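Local coordinates for protein mandelate racemase/muconate lactonizing enzyme (Jannaschia sp., PDB 4J3Z) that probably acts as an enolase-superfamily isomerase, abstracting the proton alpha to a substrate carboxylate, at residues V12-L26 against E335-T347. Numbering follows the deposited sequence.
Sequences VAPPPPGWGGRYWLL and EAIETPFHEALVT
Phe341 is packed tightly between Trp24 and the proline-rich loop that follows Val12. Pro15 CD lies over one face of its ring, a CH-pi contact 3.6 Å from the centroid, while Val12 CG1 meets the rim at CZ. With CG anti to the backbone N, chi1 -172° turns the phenyl off the helix to lie beside Trp24 and the loop, its plane 27° from that of the Trp24 six-membered ring but slid aside, with little overlap. Replacing this ring with an alanine would probably leave Pro15 without its aromatic platform and open a gap beside Trp24.

On the Trp24 indole, Leu345 CD2 meets the edge, 3.7 Å from Trp24 CE3, and Trp24 CH2 sits over the centre of the His342 imidazole. Thr339 OG1, as N-cap, accepts from His342 N at 3.1 Å in a nearly straight bond (169°); Ala313 O takes His342 NE2.

Toward Trp19 the fit is looser: its CB rests 3.9 Å from Thr339 CG2, in a partly exposed corner, and its indole turns outward to stack on Tyr133. The whole contact joins the N-terminal antiparallel sheet to helix 340-345, which follows barrel strand 334-336; helix 371-376 packs against Phe341 and Leu345, and helix 315-327 against Trp24.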
loop_
_atom_site.group_PDB
_atom_site.type_symbol
_atom_site.label_atom_id
_atom_site.label_comp_id
_atom_site.label_asym_id
_atom_site.label_seq_id
_atom_site.Cartn_x
_atom_site.Cartn_y
_atom_site.Cartn_z
ATOM N N VAL D 12 -26.811 29.053 29.421
ATOM C CA VAL D 12 -26.742 30.480 29.141
ATOM C C VAL D 12 -27.161 30.818 27.703
ATOM O O VAL D 12 -26.660 30.234 26.757
ATOM C CB VAL D 12 -25.336 31.052 29.461
ATOM C CG1 VAL D 12 -25.301 32.546 29.205
ATOM C CG2 VAL D 12 -24.960 30.783 30.918
ATOM N N ALA D 13 -28.095 31.753 27.559
ATOM C CA ALA D 13 -28.515 32.255 26.241
ATOM C C ALA D 13 -27.733 33.509 25.877
ATOM O O ALA D 13 -27.861 34.533 26.550
ATOM C CB ALA D 13 -30.012 32.546 26.221
ATOM N N PRO D 14 -26.885 33.424 24.838
ATOM C CA PRO D 14 -26.291 34.647 24.311
ATOM C C PRO D 14 -27.381 35.558 23.756
ATOM O O PRO D 14 -28.305 35.065 23.091
ATOM C CB PRO D 14 -25.408 34.137 23.171
ATOM C CG PRO D 14 -25.031 32.753 23.591
ATOM C CD PRO D 14 -26.275 32.218 24.243
ATOM N N PRO D 15 -27.298 36.871 24.040
ATOM C CA PRO D 15 -28.249 37.789 23.419
ATOM C C PRO D 15 -28.030 37.882 21.907
ATOM O O PRO D 15 -26.983 37.441 21.411
ATOM C CB PRO D 15 -27.944 39.136 24.091
ATOM C CG PRO D 15 -26.558 39.013 24.625
ATOM C CD PRO D 15 -26.400 37.556 24.987
ATOM N N PRO D 16 -29.021 38.423 21.168
ATOM C CA PRO D 16 -28.832 38.768 19.761
ATOM C C PRO D 16 -27.463 39.424 19.516
ATOM O O PRO D 16 -27.031 40.253 20.327
ATOM C CB PRO D 16 -29.961 39.776 19.504
ATOM C CG PRO D 16 -30.977 39.538 20.584
ATOM C CD PRO D 16 -30.442 38.523 21.550
ATOM N N PRO D 17 -26.788 39.076 18.401
ATOM C CA PRO D 17 -27.216 38.208 17.298
ATOM C C PRO D 17 -26.885 36.717 17.470
ATOM O O PRO D 17 -27.078 35.928 16.542
ATOM C CB PRO D 17 -26.470 38.789 16.083
ATOM C CG PRO D 17 -25.646 39.947 16.594
ATOM C CD PRO D 17 -25.526 39.754 18.075
ATOM N N GLY D 18 -26.409 36.330 18.649
ATOM C CA GLY D 18 -26.141 34.929 18.939
ATOM C C GLY D 18 -24.845 34.384 18.352
ATOM O O GLY D 18 -24.762 33.186 18.014
ATOM N N TRP D 19 -23.840 35.257 18.218
ATOM C CA TRP D 19 -22.489 34.815 17.888
ATOM C C TRP D 19 -21.996 33.996 19.080
ATOM O O TRP D 19 -21.773 34.536 20.172
ATOM C CB TRP D 19 -21.529 35.989 17.631
ATOM C CG TRP D 19 -21.983 37.079 16.658
ATOM C CD1 TRP D 19 -21.712 38.410 16.764
ATOM C CD2 TRP D 19 -22.761 36.924 15.454
ATOM N NE1 TRP D 19 -22.269 39.097 15.711
ATOM C CE2 TRP D 19 -22.923 38.212 14.895
ATOM C CE3 TRP D 19 -23.343 35.829 14.801
ATOM C CZ2 TRP D 19 -23.636 38.436 13.713
ATOM C CZ3 TRP D 19 -24.057 36.052 13.625
ATOM C CH2 TRP D 19 -24.195 37.348 13.093
ATOM N N GLY D 20 -21.851 32.692 18.869
ATOM C CA GLY D 20 -21.509 31.776 19.948
ATOM C C GLY D 20 -22.456 30.594 20.040
ATOM O O GLY D 20 -22.069 29.527 20.513
ATOM N N GLY D 21 -23.695 30.793 19.597
ATOM C CA GLY D 21 -24.702 29.741 19.545
ATOM C C GLY D 21 -26.004 30.132 20.213
ATOM O O GLY D 21 -26.101 31.209 20.809
ATOM N N ARG D 22 -27.007 29.261 20.097
ATOM C CA ARG D 22 -28.278 29.406 20.811
ATOM C C ARG D 22 -28.104 29.410 22.332
ATOM O O ARG D 22 -28.742 30.207 23.033
ATOM C CB ARG D 22 -29.247 28.287 20.427
ATOM C CG ARG D 22 -30.191 28.605 19.275
ATOM C CD ARG D 22 -31.493 27.837 19.453
ATOM N NE ARG D 22 -32.392 27.951 18.308
ATOM C CZ ARG D 22 -32.458 27.079 17.304
ATOM N NH1 ARG D 22 -31.676 26.011 17.285
ATOM N NH2 ARG D 22 -33.319 27.275 16.311
ATOM N N TYR D 23 -27.256 28.511 22.836
ATOM C CA TYR D 23 -26.972 28.414 24.270
ATOM C C TYR D 23 -25.564 27.899 24.543
ATOM O O TYR D 23 -25.015 27.128 23.745
ATOM C CB TYR D 23 -27.989 27.512 24.972
ATOM C CG TYR D 23 -28.077 26.104 24.419
ATOM C CD1 TYR D 23 -27.110 25.145 24.733
ATOM C CD2 TYR D 23 -29.132 25.730 23.591
ATOM C CE1 TYR D 23 -27.188 23.859 24.234
ATOM C CE2 TYR D 23 -29.222 24.442 23.095
ATOM C CZ TYR D 23 -28.245 23.513 23.416
ATOM O OH TYR D 23 -28.326 22.233 22.922
ATOM N N TRP D 24 -24.985 28.331 25.664
ATOM C CA TRP D 24 -23.735 27.751 26.155
ATOM C C TRP D 24 -24.008 26.927 27.400
ATOM O O TRP D 24 -24.910 27.253 28.169
ATOM C CB TRP D 24 -22.707 28.831 26.479
ATOM C CG TRP D 24 -22.368 29.745 25.338
ATOM C CD1 TRP D 24 -22.329 29.429 24.007
ATOM C CD2 TRP D 24 -21.999 31.123 25.435
ATOM N NE1 TRP D 24 -21.959 30.531 23.270
ATOM C CE2 TRP D 24 -21.745 31.581 24.124
ATOM C CE3 TRP D 24 -21.867 32.021 26.501
ATOM C CZ2 TRP D 24 -21.369 32.896 23.850
ATOM C CZ3 TRP D 24 -21.479 33.332 26.227
ATOM C CH2 TRP D 24 -21.248 33.755 24.908
ATOM N N LEU D 25 -23.224 25.863 27.590
ATOM C CA LEU D 25 -23.377 24.978 28.735
ATOM C C LEU D 25 -22.162 25.049 29.646
ATOM O O LEU D 25 -21.119 24.435 29.373
ATOM C CB LEU D 25 -23.593 23.532 28.270
ATOM C CG LEU D 25 -25.005 23.065 27.945
ATOM C CD1 LEU D 25 -24.978 22.070 26.786
ATOM C CD2 LEU D 25 -25.643 22.453 29.180
ATOM N N LEU D 26 -22.306 25.785 30.744
ATOM C CA LEU D 26 -21.188 25.999 31.665
ATOM C C LEU D 26 -21.351 25.198 32.949
ATOM O O LEU D 26 -22.457 25.086 33.475
ATOM C CB LEU D 26 -21.043 27.482 31.999
ATOM C CG LEU D 26 -21.073 28.535 30.891
ATOM C CD1 LEU D 26 -20.664 29.880 31.472
ATOM C CD2 LEU D 26 -20.175 28.164 29.713
ATOM N N GLU D 335 -9.380 30.229 17.184
ATOM C CA GLU D 335 -10.619 30.844 16.695
ATOM C C GLU D 335 -11.181 31.707 17.801
ATOM O O GLU D 335 -11.242 31.261 18.956
ATOM C CB GLU D 335 -11.639 29.760 16.349
ATOM C CG GLU D 335 -12.941 30.248 15.721
ATOM C CD GLU D 335 -13.800 29.100 15.201
ATOM O OE1 GLU D 335 -13.867 28.043 15.869
ATOM O OE2 GLU D 335 -14.406 29.245 14.118
ATOM N N ALA D 336 -11.587 32.933 17.474
ATOM C CA ALA D 336 -12.118 33.832 18.513
ATOM C C ALA D 336 -13.519 34.355 18.207
ATOM O O ALA D 336 -13.884 34.499 17.047
ATOM C CB ALA D 336 -11.158 34.992 18.756
ATOM N N ILE D 337 -14.339 34.549 19.197
ATOM C CA ILE D 337 -15.498 35.411 19.056
ATOM C C ILE D 337 -15.526 36.502 20.136
ATOM O O ILE D 337 -15.802 36.247 21.274
ATOM C CB ILE D 337 -16.815 34.656 19.067
ATOM C CG1 ILE D 337 -16.654 33.260 18.562
ATOM C CG2 ILE D 337 -17.741 35.309 18.113
ATOM C CD1 ILE D 337 -17.919 32.478 18.453
ATOM N N GLU D 338 -15.242 37.719 19.739
ATOM C CA GLU D 338 -15.093 38.784 20.682
ATOM C C GLU D 338 -16.286 39.719 20.941
ATOM O O GLU D 338 -16.218 40.918 20.821
ATOM C CB GLU D 338 -13.845 39.527 20.366
ATOM C CG GLU D 338 -12.665 38.633 20.316
ATOM C CD GLU D 338 -11.902 38.649 21.576
ATOM O OE1 GLU D 338 -11.356 39.680 21.924
ATOM O OE2 GLU D 338 -11.847 37.621 22.221
ATOM N N THR D 339 -17.351 39.138 21.397
ATOM C CA THR D 339 -18.570 39.882 21.687
ATOM C C THR D 339 -18.533 40.496 23.088
ATOM O O THR D 339 -17.755 40.049 23.934
ATOM C CB THR D 339 -19.812 38.981 21.618
ATOM O OG1 THR D 339 -19.860 38.146 22.788
ATOM C CG2 THR D 339 -19.799 38.134 20.351
ATOM N N PRO D 340 -19.378 41.525 23.336
ATOM C CA PRO D 340 -19.607 42.072 24.679
ATOM C C PRO D 340 -20.061 41.031 25.712
ATOM O O PRO D 340 -19.529 40.992 26.831
ATOM C CB PRO D 340 -20.724 43.096 24.449
ATOM C CG PRO D 340 -20.536 43.539 23.035
ATOM C CD PRO D 340 -20.042 42.332 22.291
ATOM N N PHE D 341 -21.040 40.202 25.358
ATOM C CA PHE D 341 -21.551 39.208 26.299
ATOM C C PHE D 341 -20.449 38.270 26.804
ATOM O O PHE D 341 -20.382 37.967 28.000
ATOM C CB PHE D 341 -22.702 38.415 25.692
ATOM C CG PHE D 341 -23.391 37.502 26.672
ATOM C CD1 PHE D 341 -24.012 38.018 27.808
ATOM C CD2 PHE D 341 -23.437 36.135 26.452
ATOM C CE1 PHE D 341 -24.666 37.180 28.697
ATOM C CE2 PHE D 341 -24.083 35.291 27.343
ATOM C CZ PHE D 341 -24.698 35.819 28.466
ATOM N N HIS D 342 -19.593 37.822 25.886
ATOM C CA HIS D 342 -18.370 37.107 26.231
ATOM C C HIS D 342 -17.566 37.810 27.335
ATOM O O HIS D 342 -17.120 37.161 28.279
ATOM C CB HIS D 342 -17.494 36.918 24.985
ATOM C CG HIS D 342 -17.923 35.784 24.104
ATOM N ND1 HIS D 342 -18.744 35.959 23.011
ATOM C CD2 HIS D 342 -17.635 34.462 24.149
ATOM C CE1 HIS D 342 -18.953 34.792 22.425
ATOM N NE2 HIS D 342 -18.287 33.869 23.093
ATOM N N GLU D 343 -17.383 39.126 27.216
ATOM C CA GLU D 343 -16.609 39.902 28.198
ATOM C C GLU D 343 -17.428 40.303 29.440
ATOM O O GLU D 343 -16.868 40.724 30.454
ATOM C CB GLU D 343 -15.994 41.144 27.527
ATOM C CG GLU D 343 -14.942 41.890 28.340
ATOM C CD GLU D 343 -13.645 41.112 28.538
ATOM O OE1 GLU D 343 -13.262 40.298 27.661
ATOM O OE2 GLU D 343 -12.990 41.339 29.572
ATOM N N ALA D 344 -18.748 40.168 29.354
ATOM C CA ALA D 344 -19.634 40.426 30.493
ATOM C C ALA D 344 -19.858 39.176 31.343
ATOM O O ALA D 344 -19.886 39.261 32.578
ATOM C CB ALA D 344 -20.975 40.976 30.012
ATOM N N LEU D 345 -20.031 38.025 30.686
ATOM C CA LEU D 345 -20.385 36.779 31.392
ATOM C C LEU D 345 -19.332 36.366 32.424
ATOM O O LEU D 345 -19.674 35.882 33.502
ATOM C CB LEU D 345 -20.695 35.630 30.413
ATOM C CG LEU D 345 -21.202 34.293 31.002
ATOM C CD1 LEU D 345 -22.329 34.473 32.022
ATOM C CD2 LEU D 345 -21.636 33.329 29.912
ATOM N N VAL D 346 -18.061 36.570 32.090
ATOM C CA VAL D 346 -16.963 36.313 33.023
ATOM C C VAL D 346 -16.162 37.595 33.281
ATOM O O VAL D 346 -16.285 38.567 32.528
ATOM C CB VAL D 346 -16.019 35.199 32.502
ATOM C CG1 VAL D 346 -16.685 33.825 32.582
ATOM C CG2 VAL D 346 -15.562 35.495 31.081
ATOM N N THR D 347 -15.373 37.613 34.355
ATOM C CA THR D 347 -14.286 38.589 34.467
ATOM C C THR D 347 -12.948 37.837 34.380
ATOM O O THR D 347 -12.730 36.859 35.096
ATOM C CB THR D 347 -14.360 39.473 35.734
ATOM O OG1 THR D 347 -13.984 38.718 36.895
ATOM C CG2 THR D 347 -15.772 40.073 35.923
#